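Local coordinates for protein periplasmic beta-glucosidase (Pseudomonas aeruginosa, PDB 6R5T) that probably hydrolyses terminal, non-reducing beta-D-glucosyl residues with release of beta-D-glucose, as a periplasmic glycoside hydrolase of family 3, at residues A[83-88]-A[347-352]; A[100-105]-A[356-361]; A[390-395]-A[402-407]; A[516-521]-A[538-543]. The protein carries 1 engineered substitution. All coordinates share one frame; numbering follows the deposited sequence.

Contact 1: residues A[83-88]-A[347-352]; sequences GHRTIF and ESRLHR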
loop_
_atom_site.group_PDB
_atom_site.type_symbol
_atom_site.label_atom_id
_atom_site.label_comp_id
_atom_site.label_asym_id
_atom_site.label_seq_id
_atom_site.Cartn_x
_atom_site.Cartn_y
_atom_site.Cartn_z
ATOM N N GLY A 83 -25.985 -13.860 9.204
ATOM C CA GLY A 83 -27.163 -14.735 9.090
ATOM C C GLY A 83 -26.777 -16.151 9.295
ATOM O O GLY A 83 -25.652 -16.541 8.954
ATOM N N HIS A 84 -27.712 -16.949 9.819
ATOM C CA HIS A 84 -27.538 -18.397 9.957
ATOM C C HIS A 84 -28.240 -19.151 8.843
ATOM O O HIS A 84 -27.586 -19.658 7.972
ATOM C CB HIS A 84 -27.947 -18.821 11.378
ATOM C CG HIS A 84 -27.789 -20.277 11.550
ATOM N ND1 HIS A 84 -26.591 -20.877 11.338
ATOM C CD2 HIS A 84 -28.677 -21.255 11.851
ATOM C CE1 HIS A 84 -26.710 -22.183 11.528
ATOM N NE2 HIS A 84 -27.980 -22.452 11.840
ATOM N N ARG A 85 -29.569 -19.147 8.843
ATOM C CA ARG A 85 -30.379 -19.724 7.740
ATOM C C ARG A 85 -31.059 -18.608 6.959
ATOM O O ARG A 85 -31.032 -18.697 5.728
ATOM C CB ARG A 85 -31.409 -20.729 8.286
ATOM C CG ARG A 85 -30.817 -22.073 8.653
ATOM C CD ARG A 85 -31.808 -23.072 9.291
ATOM N NE ARG A 85 -32.019 -22.749 10.689
ATOM C CZ ARG A 85 -32.990 -22.017 11.196
ATOM N NH1 ARG A 85 -33.957 -21.539 10.425
ATOM N NH2 ARG A 85 -32.992 -21.698 12.480
ATOM N N THR A 86 -31.589 -17.601 7.640
ATOM C CA THR A 86 -32.080 -16.385 6.971
ATOM C C THR A 86 -30.853 -15.476 6.806
ATOM O O THR A 86 -30.317 -15.003 7.809
ATOM C CB THR A 86 -33.177 -15.664 7.727
ATOM O OG1 THR A 86 -34.229 -16.573 8.036
ATOM C CG2 THR A 86 -33.697 -14.521 6.923
ATOM N N ILE A 87 -30.415 -15.307 5.571
ATOM C CA ILE A 87 -29.174 -14.529 5.323
ATOM C C ILE A 87 -29.529 -13.065 5.098
ATOM O O ILE A 87 -30.319 -12.712 4.232
ATOM C CB ILE A 87 -28.386 -15.162 4.182
ATOM C CG1 ILE A 87 -28.153 -16.662 4.422
ATOM C CG2 ILE A 87 -27.092 -14.393 3.995
ATOM C CD1 ILE A 87 -27.647 -17.014 5.829
ATOM N N PHE A 88 -28.900 -12.210 5.882
ATOM C CA PHE A 88 -28.971 -10.766 5.764
ATOM C C PHE A 88 -27.933 -10.329 4.748
ATOM O O PHE A 88 -27.096 -11.086 4.292
ATOM C CB PHE A 88 -28.764 -10.138 7.142
ATOM C CG PHE A 88 -29.872 -10.473 8.111
ATOM C CD1 PHE A 88 -31.030 -9.717 8.166
ATOM C CD2 PHE A 88 -29.770 -11.574 8.936
ATOM C CE1 PHE A 88 -32.081 -10.076 9.002
ATOM C CE2 PHE A 88 -30.813 -11.940 9.779
ATOM C CZ PHE A 88 -31.968 -11.183 9.811
ATOM N N GLU A 347 -39.606 -23.459 6.027
ATOM C CA GLU A 347 -39.967 -22.036 5.815
ATOM C C GLU A 347 -40.378 -21.363 7.098
ATOM O O GLU A 347 -40.060 -20.187 7.282
ATOM C CB GLU A 347 -41.182 -21.893 4.903
ATOM C CG GLU A 347 -40.811 -21.717 3.498
ATOM C CD GLU A 347 -40.005 -20.453 3.155
ATOM O OE1 GLU A 347 -40.380 -19.279 3.514
ATOM O OE2 GLU A 347 -39.125 -20.689 2.430
ATOM N N SER A 348 -41.119 -22.062 7.972
ATOM C CA SER A 348 -41.654 -21.414 9.180
ATOM C C SER A 348 -40.532 -21.100 10.148
ATOM O O SER A 348 -40.823 -20.343 11.098
ATOM C CB SER A 348 -42.680 -22.284 9.885
ATOM O OG SER A 348 -42.077 -23.516 10.211
ATOM N N ARG A 349 -39.313 -21.597 9.932
ATOM C CA ARG A 349 -38.193 -21.307 10.865
ATOM C C ARG A 349 -37.366 -20.123 10.322
ATOM O O ARG A 349 -36.403 -19.690 11.002
ATOM C CB ARG A 349 -37.303 -22.552 11.000
ATOM C CG ARG A 349 -38.052 -23.750 11.574
ATOM C CD ARG A 349 -37.130 -24.891 11.871
ATOM N NE ARG A 349 -36.399 -24.666 13.105
ATOM C CZ ARG A 349 -35.065 -24.725 13.274
ATOM N NH1 ARG A 349 -34.241 -24.924 12.271
ATOM N NH2 ARG A 349 -34.552 -24.569 14.481
ATOM N N LEU A 350 -37.697 -19.623 9.128
ATOM C CA LEU A 350 -37.007 -18.413 8.589
ATOM C C LEU A 350 -37.606 -17.134 9.153
ATOM O O LEU A 350 -38.669 -17.129 9.871
ATOM C CB LEU A 350 -37.072 -18.414 7.078
ATOM C CG LEU A 350 -36.366 -19.550 6.357
ATOM C CD1 LEU A 350 -36.617 -19.439 4.880
ATOM C CD2 LEU A 350 -34.859 -19.564 6.610
ATOM N N HIS A 351 -36.905 -16.036 8.905
ATOM C CA HIS A 351 -37.278 -14.690 9.354
ATOM C C HIS A 351 -37.233 -13.772 8.140
ATOM O O HIS A 351 -36.422 -12.803 8.144
ATOM C CB HIS A 351 -36.420 -14.218 10.522
ATOM C CG HIS A 351 -36.609 -15.029 11.753
ATOM N ND1 HIS A 351 -35.965 -16.233 11.951
ATOM C CD2 HIS A 351 -37.448 -14.847 12.800
ATOM C CE1 HIS A 351 -36.407 -16.776 13.085
ATOM N NE2 HIS A 351 -37.331 -15.947 13.620
ATOM N N ARG A 352 -38.093 -14.045 7.154
ATOM C CA ARG A 352 -38.014 -13.294 5.876
ATOM C C ARG A 352 -38.395 -11.838 6.080
ATOM O O ARG A 352 -37.811 -11.007 5.391
ATOM C CB ARG A 352 -38.850 -13.926 4.773
ATOM C CG ARG A 352 -38.354 -15.286 4.322
ATOM C CD ARG A 352 -39.205 -15.799 3.213
ATOM N NE ARG A 352 -38.806 -17.095 2.717
ATOM C CZ ARG A 352 -37.844 -17.318 1.840
ATOM N NH1 ARG A 352 -37.158 -16.300 1.361
ATOM N NH2 ARG A 352 -37.532 -18.532 1.439
HETATM O O HOH W 1 -35.387 -20.348 13.532
#
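Arg85, Thr86 and Arg349 carry most of this contact between two irregular segments. The Arg85 chain bends at chi3 (-79°), so that its guanidinium lies against that of Arg349, whose NH1 sits over its centre; the group centres are 4.0 Å apart and the planes inclined at 29°. Asp117 forms salt bridges to both arginines, which probably offsets the repulsion. NH1 of Arg85 also donates to Arg349 O (3.1 Å), meeting the carbonyl from above its plane, while a water joins Arg85 NH2 to the same oxygen. Thr86 OG1, anti to its own carbonyl carbon, accepts from His351 N at 2.9 Å; the methyl Leu350 CD2 lies 3.4 Å from that hydroxyl oxygen. Glu113 binds both Thr86 OG1 and His351 ND1. His351 is the N-cap residue of helix 352-362, so the loop between strand 75-78 and helix 91-95 meets the start of that helix, with helix 100-116 bringing Glu113 alongside.

Contact 2: residues A[100-105]-A[356-361]; sequences PEVVAR and REVARE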
loop_
_atom_site.group_PDB
_atom_site.type_symbol
_atom_site.label_atom_id
_atom_site.label_comp_id
_atom_site.label_asym_id
_atom_site.label_seq_id
_atom_site.Cartn_x
_atom_site.Cartn_y
_atom_site.Cartn_z
ATOM N N PRO A 100 -27.546 1.413 14.038
ATOM C CA PRO A 100 -27.229 0.360 14.987
ATOM C C PRO A 100 -28.425 -0.552 15.277
ATOM O O PRO A 100 -28.222 -1.731 15.543
ATOM C CB PRO A 100 -26.784 1.146 16.225
ATOM C CG PRO A 100 -26.348 2.478 15.714
ATOM C CD PRO A 100 -27.207 2.761 14.516
ATOM N N GLU A 101 -29.661 -0.045 15.233
ATOM C CA GLU A 101 -30.814 -0.950 15.489
ATOM C C GLU A 101 -31.020 -1.948 14.350
ATOM O O GLU A 101 -31.444 -3.099 14.622
ATOM C CB GLU A 101 -32.106 -0.171 15.729
ATOM C CG GLU A 101 -32.019 0.624 17.019
ATOM C CD GLU A 101 -33.345 0.883 17.717
ATOM O OE1 GLU A 101 -34.397 1.007 17.016
ATOM O OE2 GLU A 101 -33.325 0.963 18.967
ATOM N N VAL A 102 -30.741 -1.578 13.117
ATOM C CA VAL A 102 -30.876 -2.535 11.993
ATOM C C VAL A 102 -29.798 -3.605 12.152
ATOM O O VAL A 102 -30.053 -4.825 11.957
ATOM C CB VAL A 102 -30.720 -1.757 10.676
ATOM C CG1 VAL A 102 -30.592 -2.680 9.486
ATOM C CG2 VAL A 102 -31.882 -0.812 10.521
ATOM N N VAL A 103 -28.577 -3.162 12.427
ATOM C CA VAL A 103 -27.464 -4.109 12.595
ATOM C C VAL A 103 -27.780 -5.039 13.768
ATOM O O VAL A 103 -27.607 -6.277 13.591
ATOM C CB VAL A 103 -26.122 -3.378 12.757
ATOM C CG1 VAL A 103 -25.007 -4.378 13.003
ATOM C CG2 VAL A 103 -25.859 -2.542 11.518
ATOM N N ALA A 104 -28.256 -4.501 14.888
ATOM C CA ALA A 104 -28.615 -5.333 16.062
ATOM C C ALA A 104 -29.659 -6.369 15.654
ATOM O O ALA A 104 -29.598 -7.525 16.083
ATOM C CB ALA A 104 -29.116 -4.498 17.214
ATOM N N ARG A 105 -30.648 -5.967 14.867
ATOM C CA ARG A 105 -31.723 -6.909 14.500
ATOM C C ARG A 105 -31.138 -8.086 13.730
ATOM O O ARG A 105 -31.531 -9.230 13.942
ATOM C CB ARG A 105 -32.784 -6.156 13.721
ATOM C CG ARG A 105 -33.975 -7.015 13.361
ATOM C CD ARG A 105 -35.010 -6.139 12.708
ATOM N NE ARG A 105 -36.233 -6.855 12.421
ATOM C CZ ARG A 105 -37.167 -6.436 11.584
ATOM N NH1 ARG A 105 -37.002 -5.287 10.942
ATOM N NH2 ARG A 105 -38.251 -7.172 11.420
ATOM N N ARG A 356 -35.919 -8.879 4.757
ATOM C CA ARG A 356 -36.354 -7.924 3.705
ATOM C C ARG A 356 -36.226 -6.506 4.260
ATOM O O ARG A 356 -35.712 -5.613 3.545
ATOM C CB ARG A 356 -37.786 -8.279 3.263
ATOM C CG ARG A 356 -38.275 -7.436 2.091
ATOM C CD ARG A 356 -39.590 -7.996 1.607
ATOM N NE ARG A 356 -40.148 -7.249 0.509
ATOM C CZ ARG A 356 -41.123 -7.705 -0.263
ATOM N NH1 ARG A 356 -41.593 -8.918 -0.052
ATOM N NH2 ARG A 356 -41.604 -6.963 -1.244
ATOM N N GLU A 357 -36.682 -6.264 5.494
ATOM C CA GLU A 357 -36.615 -4.896 6.096
ATOM C C GLU A 357 -35.154 -4.467 6.258
ATOM O O GLU A 357 -34.830 -3.312 5.986
ATOM C CB GLU A 357 -37.386 -4.850 7.403
ATOM C CG GLU A 357 -38.878 -4.969 7.098
ATOM C CD GLU A 357 -39.844 -4.961 8.264
ATOM O OE1 GLU A 357 -39.410 -5.092 9.402
ATOM O OE2 GLU A 357 -41.072 -4.859 7.988
ATOM N N VAL A 358 -34.304 -5.359 6.729
ATOM C CA VAL A 358 -32.881 -5.007 6.942
ATOM C C VAL A 358 -32.239 -4.752 5.580
ATOM O O VAL A 358 -31.488 -3.767 5.428
ATOM C CB VAL A 358 -32.160 -6.108 7.738
ATOM C CG1 VAL A 358 -30.653 -5.969 7.622
ATOM C CG2 VAL A 358 -32.598 -6.106 9.211
ATOM N N ALA A 359 -32.500 -5.604 4.597
ATOM C CA ALA A 359 -31.829 -5.483 3.280
ATOM C C ALA A 359 -32.241 -4.185 2.580
ATOM O O ALA A 359 -31.379 -3.549 1.954
ATOM C CB ALA A 359 -32.103 -6.666 2.409
ATOM N N ARG A 360 -33.443 -3.682 2.835
ATOM C CA ARG A 360 -33.819 -2.391 2.207
ATOM C C ARG A 360 -32.884 -1.263 2.671
ATOM O O ARG A 360 -32.670 -0.338 1.880
ATOM C CB ARG A 360 -35.245 -1.976 2.619
ATOM C CG ARG A 360 -36.383 -2.757 1.992
ATOM C CD ARG A 360 -37.664 -2.356 2.765
ATOM N NE ARG A 360 -38.774 -3.168 2.285
ATOM C CZ ARG A 360 -39.873 -3.486 2.958
ATOM N NH1 ARG A 360 -40.082 -3.023 4.174
ATOM N NH2 ARG A 360 -40.788 -4.234 2.370
ATOM N N GLU A 361 -32.438 -1.298 3.926
ATOM C CA GLU A 361 -31.740 -0.184 4.567
ATOM C C GLU A 361 -30.307 -0.019 4.062
ATOM O O GLU A 361 -29.782 1.071 4.220
ATOM C CB GLU A 361 -31.731 -0.352 6.081
ATOM C CG GLU A 361 -33.125 -0.333 6.715
ATOM C CD GLU A 361 -33.890 0.975 6.524
ATOM O OE1 GLU A 361 -33.225 2.033 6.324
ATOM O OE2 GLU A 361 -35.147 0.932 6.503
#
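Helices 100-116 and 352-362 run roughly antiparallel here, the axes of the segments 100-105 and 356-361 approaching to 10.0 Å with 139° between their directions. Val102 points at the partner helix and meets Val358, whose side chain slides past it in the opposite direction. Each valine holds CG1 anti to its backbone N, and these two methyls touch, Val102 CG1 to Val358 CG1 measuring 3.8 Å. The other branch of Val102 turns to the next turn of the partner helix, where CG2 rests 4.0 Å from the methylene CG of Glu361. That glutamate bends at chi2 (-62°), and its carboxylate pairs with Lys678. Beside the valines, Arg105 reaches out fully extended, with CG anti to the backbone N, and presents the end of its guanidinium to Glu357. NH1 and NH2 both donate to the single oxygen OE1, the NH1 bond being the shorter at 2.9 Å against 3.1 Å from NH2 to OE1. OE1 lies in the guanidinium plane, but the carboxylate is turned by 60°: NH1 meets the anti lone pair of OE1, and NH2 comes from above the carboxylate plane. Because OE1 takes an N-H from each, the end of the Arg105 guanidinium is fixed against helix 352-362 of the partner segment, though the bridge lies at a partly exposed border of the apolar centre, where solvent would probably weaken it.

Contact 3: residues A[390-395]-A[402-407]; sequences SQRDVI and GVPRQA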
loop_
_atom_site.group_PDB
_atom_site.type_symbol
_atom_site.label_atom_id
_atom_site.label_comp_id
_atom_site.label_asym_id
_atom_site.label_seq_id
_atom_site.Cartn_x
_atom_site.Cartn_y
_atom_site.Cartn_z
ATOM N N SER A 390 -29.277 -15.156 -10.150
ATOM C CA SER A 390 -28.338 -15.897 -9.299
ATOM C C SER A 390 -28.813 -15.961 -7.851
ATOM O O SER A 390 -28.807 -14.923 -7.158
ATOM C CB SER A 390 -26.974 -15.295 -9.379
ATOM O OG SER A 390 -26.110 -16.074 -8.582
ATOM N N GLN A 391 -29.211 -17.137 -7.391
ATOM C CA GLN A 391 -29.496 -17.356 -5.962
ATOM C C GLN A 391 -28.199 -17.506 -5.185
ATOM O O GLN A 391 -28.158 -17.042 -4.078
ATOM C CB GLN A 391 -30.342 -18.617 -5.801
ATOM C CG GLN A 391 -31.785 -18.390 -6.218
ATOM C CD GLN A 391 -32.647 -19.617 -6.097
ATOM O OE1 GLN A 391 -32.278 -20.674 -6.626
ATOM N NE2 GLN A 391 -33.784 -19.469 -5.420
ATOM N N ARG A 392 -27.179 -18.133 -5.776
ATOM C CA ARG A 392 -25.919 -18.381 -5.044
ATOM C C ARG A 392 -25.269 -17.041 -4.728
ATOM O O ARG A 392 -24.712 -16.876 -3.604
ATOM C CB ARG A 392 -24.973 -19.282 -5.818
ATOM C CG ARG A 392 -23.684 -19.558 -5.059
ATOM C CD ARG A 392 -23.898 -20.413 -3.820
ATOM N NE ARG A 392 -22.706 -20.536 -2.990
ATOM C CZ ARG A 392 -22.315 -19.625 -2.094
ATOM N NH1 ARG A 392 -21.219 -19.832 -1.377
ATOM N NH2 ARG A 392 -22.987 -18.507 -1.916
ATOM N N ASP A 393 -25.333 -16.085 -5.652
ATOM C CA ASP A 393 -24.582 -14.834 -5.398
ATOM C C ASP A 393 -25.330 -13.897 -4.433
ATOM O O ASP A 393 -24.677 -13.210 -3.626
ATOM C CB ASP A 393 -24.246 -14.154 -6.712
ATOM C CG ASP A 393 -23.266 -15.019 -7.494
ATOM O OD1 ASP A 393 -22.214 -15.376 -6.960
ATOM O OD2 ASP A 393 -23.656 -15.491 -8.563
ATOM N N VAL A 394 -26.661 -13.892 -4.465
ATOM C CA VAL A 394 -27.393 -12.863 -3.684
ATOM C C VAL A 394 -27.163 -13.088 -2.196
ATOM O O VAL A 394 -27.137 -12.092 -1.448
ATOM C CB VAL A 394 -28.866 -12.778 -4.080
ATOM C CG1 VAL A 394 -29.628 -14.025 -3.626
ATOM C CG2 VAL A 394 -29.502 -11.486 -3.557
ATOM N N ILE A 395 -26.896 -14.323 -1.745
ATOM C CA ILE A 395 -26.656 -14.570 -0.296
ATOM C C ILE A 395 -25.233 -14.214 0.115
ATOM O O ILE A 395 -24.969 -14.252 1.303
ATOM C CB ILE A 395 -27.054 -16.002 0.136
ATOM C CG1 ILE A 395 -26.226 -17.105 -0.521
ATOM C CG2 ILE A 395 -28.524 -16.175 -0.094
ATOM C CD1 ILE A 395 -26.513 -18.475 0.050
ATOM N N GLY A 402 -27.263 -20.731 5.012
ATOM C CA GLY A 402 -28.206 -20.249 3.991
ATOM C C GLY A 402 -28.325 -21.223 2.844
ATOM O O GLY A 402 -27.305 -21.756 2.334
ATOM N N VAL A 403 -29.552 -21.360 2.370
ATOM C CA VAL A 403 -29.888 -22.276 1.266
ATOM C C VAL A 403 -30.125 -21.426 0.028
ATOM O O VAL A 403 -31.131 -20.696 -0.007
ATOM C CB VAL A 403 -31.154 -23.063 1.645
ATOM C CG1 VAL A 403 -31.524 -24.013 0.541
ATOM C CG2 VAL A 403 -30.983 -23.802 2.952
ATOM N N PRO A 404 -29.288 -21.527 -1.012
ATOM C CA PRO A 404 -29.528 -20.718 -2.210
ATOM C C PRO A 404 -30.946 -20.881 -2.766
ATOM O O PRO A 404 -31.551 -19.914 -3.169
ATOM C CB PRO A 404 -28.452 -21.209 -3.178
ATOM C CG PRO A 404 -27.318 -21.610 -2.275
ATOM C CD PRO A 404 -28.011 -22.256 -1.086
ATOM N N ARG A 405 -31.481 -22.096 -2.776
ATOM C CA ARG A 405 -32.841 -22.291 -3.369
ATOM C C ARG A 405 -33.917 -21.517 -2.594
ATOM O O ARG A 405 -34.990 -21.249 -3.193
ATOM C CB ARG A 405 -33.161 -23.787 -3.507
ATOM C CG ARG A 405 -33.856 -24.413 -2.314
ATOM C CD ARG A 405 -34.279 -25.881 -2.415
ATOM N NE ARG A 405 -34.497 -26.382 -1.048
ATOM C CZ ARG A 405 -35.546 -26.062 -0.276
ATOM N NH1 ARG A 405 -36.526 -25.292 -0.736
ATOM N NH2 ARG A 405 -35.632 -26.549 0.953
ATOM N N GLN A 406 -33.663 -21.036 -1.375
ATOM C CA GLN A 406 -34.648 -20.274 -0.605
ATOM C C GLN A 406 -34.514 -18.777 -0.897
ATOM O O GLN A 406 -35.334 -18.030 -0.393
ATOM C CB GLN A 406 -34.507 -20.569 0.888
ATOM C CG GLN A 406 -34.959 -21.982 1.231
ATOM C CD GLN A 406 -34.844 -22.306 2.697
ATOM O OE1 GLN A 406 -33.900 -21.923 3.409
ATOM N NE2 GLN A 406 -35.881 -22.965 3.192
ATOM N N ALA A 407 -33.457 -18.384 -1.620
ATOM C CA ALA A 407 -33.172 -16.945 -1.834
ATOM C C ALA A 407 -34.022 -16.359 -2.974
ATOM O O ALA A 407 -34.341 -17.048 -3.961
ATOM C CB ALA A 407 -31.702 -16.748 -2.075
#
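Pro404 is the main bump on segment 402-407, and the side chains of segment 390-395 fit round its ring. Its CG lies between two of them, 3.9 Å from Arg392 CD and 4.0 Å from Ile395 CD1. The aliphatic part of Arg392 runs alongside the proline, pointing the same way, whereas Ile395 crosses it obliquely. Ile395 adopts the crowded first torsion, CG1 between the backbone N and the carbonyl carbon (chi1 64°), which sends CD1 toward the proline and leaves CG2 for a second bump, the methyl of Ala407. That CB sits in a notch between Ile395 CG2 and Val394 CG1, at 3.8 Å from Val394 CG1. Both segments belong to the family 3 C-terminal domain, in the connection that follows strand 380-384: a short helix, 391-394, turns back through a loop to the 3-10 turn 404-406 ahead of helix 410-418. Ser390 is the N-cap of that short helix, its OG accepting from Asp393 N. From the first turn of the helix, Gln391 stretches out beyond CG and lays its chain over the carbonyl of Pro404, CD being 3.1 Å from Pro404 O. Its amide ends at Ala407, where NE2 donates almost straight (169°) into a lone pair of Ala407 O at 2.9 Å; a weak bond from the same nitrogen reaches Arg405 O.

Contact 4: residues A[516-521]-A[538-543]; sequences VLMNGR and TWFSGT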
loop_
_atom_site.group_PDB
_atom_site.type_symbol
_atom_site.label_atom_id
_atom_site.label_comp_id
_atom_site.label_asym_id
_atom_site.label_seq_id
_atom_site.Cartn_x
_atom_site.Cartn_y
_atom_site.Cartn_z
ATOM N N VAL A 516 -28.093 -2.426 -11.488
ATOM C CA VAL A 516 -28.228 -3.039 -10.159
ATOM C C VAL A 516 -26.927 -3.789 -9.895
ATOM O O VAL A 516 -26.625 -4.774 -10.568
ATOM C CB VAL A 516 -29.460 -3.964 -10.062
ATOM C CG1 VAL A 516 -29.453 -4.684 -8.736
ATOM C CG2 VAL A 516 -30.750 -3.212 -10.271
ATOM N N LEU A 517 -26.105 -3.252 -8.998
ATOM C CA LEU A 517 -24.740 -3.758 -8.792
ATOM C C LEU A 517 -24.754 -4.736 -7.616
ATOM O O LEU A 517 -25.321 -4.398 -6.542
ATOM C CB LEU A 517 -23.859 -2.583 -8.383
ATOM C CG LEU A 517 -23.583 -1.483 -9.390
ATOM C CD1 LEU A 517 -22.562 -0.523 -8.759
ATOM C CD2 LEU A 517 -23.103 -2.042 -10.711
ATOM N N MET A 518 -24.133 -5.887 -7.801
ATOM C CA MET A 518 -23.818 -6.803 -6.683
ATOM C C MET A 518 -22.303 -6.845 -6.613
ATOM O O MET A 518 -21.606 -6.906 -7.646
ATOM C CB MET A 518 -24.395 -8.198 -6.854
ATOM C CG MET A 518 -25.828 -8.188 -7.005
ATOM S SD MET A 518 -26.451 -9.861 -6.585
ATOM C CE MET A 518 -28.093 -9.571 -7.213
ATOM N N ASN A 519 -21.797 -6.888 -5.405
ATOM C CA ASN A 519 -20.340 -6.835 -5.216
ATOM C C ASN A 519 -20.056 -6.874 -3.719
ATOM O O ASN A 519 -20.935 -6.495 -2.901
ATOM C CB ASN A 519 -19.720 -5.534 -5.745
ATOM C CG ASN A 519 -20.443 -4.268 -5.365
ATOM O OD1 ASN A 519 -21.635 -4.107 -5.725
ATOM N ND2 ASN A 519 -19.781 -3.348 -4.679
ATOM N N GLY A 520 -18.830 -7.282 -3.375
ATOM C CA GLY A 520 -18.453 -7.415 -1.963
ATOM C C GLY A 520 -17.365 -6.454 -1.564
ATOM O O GLY A 520 -16.834 -6.566 -0.459
ATOM N N ARG A 521 -17.032 -5.501 -2.419
ATOM C CA ARG A 521 -15.940 -4.542 -2.174
ATOM C C ARG A 521 -16.297 -3.307 -2.990
ATOM O O ARG A 521 -17.068 -3.387 -3.942
ATOM C CB ARG A 521 -14.604 -5.070 -2.675
ATOM C CG ARG A 521 -14.598 -5.462 -4.149
ATOM C CD ARG A 521 -13.235 -5.615 -4.789
ATOM N NE ARG A 521 -12.377 -6.602 -4.133
ATOM C CZ ARG A 521 -12.465 -7.905 -4.232
ATOM N NH1 ARG A 521 -11.583 -8.684 -3.636
ATOM N NH2 ARG A 521 -13.430 -8.465 -4.932
ATOM N N THR A 538 -26.207 -2.782 -4.366
ATOM C CA THR A 538 -26.979 -3.724 -3.543
ATOM C C THR A 538 -26.060 -4.699 -2.811
ATOM O O THR A 538 -26.571 -5.609 -2.108
ATOM C CB THR A 538 -28.008 -4.505 -4.377
ATOM O OG1 THR A 538 -27.397 -5.559 -5.127
ATOM C CG2 THR A 538 -28.759 -3.564 -5.289
ATOM N N TRP A 539 -24.742 -4.551 -2.928
ATOM C CA TRP A 539 -23.803 -5.411 -2.181
ATOM C C TRP A 539 -24.115 -6.868 -2.510
ATOM O O TRP A 539 -24.318 -7.170 -3.688
ATOM C CB TRP A 539 -23.892 -5.111 -0.696
ATOM C CG TRP A 539 -23.875 -3.668 -0.336
ATOM C CD1 TRP A 539 -24.925 -2.942 0.118
ATOM C CD2 TRP A 539 -22.749 -2.798 -0.392
ATOM N NE1 TRP A 539 -24.532 -1.665 0.362
ATOM C CE2 TRP A 539 -23.195 -1.549 0.087
ATOM C CE3 TRP A 539 -21.414 -2.927 -0.818
ATOM C CZ2 TRP A 539 -22.357 -0.445 0.147
ATOM C CZ3 TRP A 539 -20.594 -1.816 -0.759
ATOM C CH2 TRP A 539 -21.059 -0.603 -0.275
ATOM N N PHE A 540 -24.195 -7.752 -1.525
ATOM C CA PHE A 540 -24.926 -9.040 -1.665
ATOM C C PHE A 540 -26.018 -8.941 -0.612
ATOM O O PHE A 540 -25.683 -8.884 0.583
ATOM C CB PHE A 540 -24.022 -10.264 -1.509
ATOM C CG PHE A 540 -22.908 -10.366 -2.521
ATOM C CD1 PHE A 540 -23.185 -10.450 -3.882
ATOM C CD2 PHE A 540 -21.605 -10.294 -2.123
ATOM C CE1 PHE A 540 -22.167 -10.512 -4.815
ATOM C CE2 PHE A 540 -20.583 -10.342 -3.056
ATOM C CZ PHE A 540 -20.869 -10.448 -4.399
ATOM N N SER A 541 -27.283 -8.839 -1.008
ATOM C CA SER A 541 -28.367 -8.371 -0.092
ATOM C C SER A 541 -29.094 -9.514 0.647
ATOM O O SER A 541 -29.996 -9.212 1.436
ATOM C CB SER A 541 -29.317 -7.480 -0.828
ATOM O OG SER A 541 -28.812 -6.143 -0.821
ATOM N N GLY A 542 -28.706 -10.771 0.422
ATOM C CA GLY A 542 -29.193 -11.877 1.280
ATOM C C GLY A 542 -30.400 -12.600 0.739
ATOM O O GLY A 542 -30.819 -12.427 -0.411
ATOM N N THR A 543 -30.995 -13.416 1.608
ATOM C CA THR A 543 -32.110 -14.326 1.247
ATOM C C THR A 543 -33.294 -13.545 0.658
ATOM O O THR A 543 -33.911 -14.073 -0.260
ATOM C CB THR A 543 -32.551 -15.050 2.516
ATOM O OG1 THR A 543 -31.476 -15.885 2.955
ATOM C CG2 THR A 543 -33.780 -15.902 2.297
#
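Polar bonds are densest at Leu517, whose carbonyl oxygen is gripped twice by Thr538. Thr538 N lies 2.9 Å from Leu517 O, nearly along the C=O axis, and Thr538 OG1, set between backbone N and carbonyl carbon (chi1 78°), donates to Leu517 O from above the carbonyl plane at 2.8 Å. The Thr538 methyl CG2 meets Val516 CG1. Beyond the strand end, Asn519 N donates to Trp539 O (3.1 Å), well out of that carbonyl's plane, and CA-H...O contacts run from Met518 CA to Trp539 O and from Trp539 CA to Asn519 O. The Phe540 ring lies with one face under the Asn519 backbone, and CE2 approaches Gly520 N to 3.5 Å. Only the indole of Trp539 is looser, its edge near Asn519 O and its NE1 hydrogen-bonded to Gly362 O; contact fades by Ser541, yet every touching residue is buried. Strand 513-518 runs parallel to 534-537, and the contact carries their pairing just beyond their own C-terminal ends, in the mixed sheet of the C-terminal domain.

How the contacts relate
Following the chain, segment 83-88 and then helix start 100-105 come first, both in the N-terminal barrel-type domain; their partners, 347-352 and 356-361, follow some 250 residues later, so contacts 1 and 2 cross. Each therefore closes a very long loop round most of that domain. Within the C-terminal domain contact 3 closes a short loop and contact 4 a longer one; neither nests in another. Arg352 NH2 of contact 1 probably hydrogen-bonds Gln406 O of contact 3, and Phe88 packs on Val358 of contact 2. Ala359 of contact 2 meets Ser541 of contact 4, and Val394 O of contact 3 joins Gly542 N of contact 4. Contacts 1 and 2, with the probable Ile87 O to Thr543 N bond, tie the domains together.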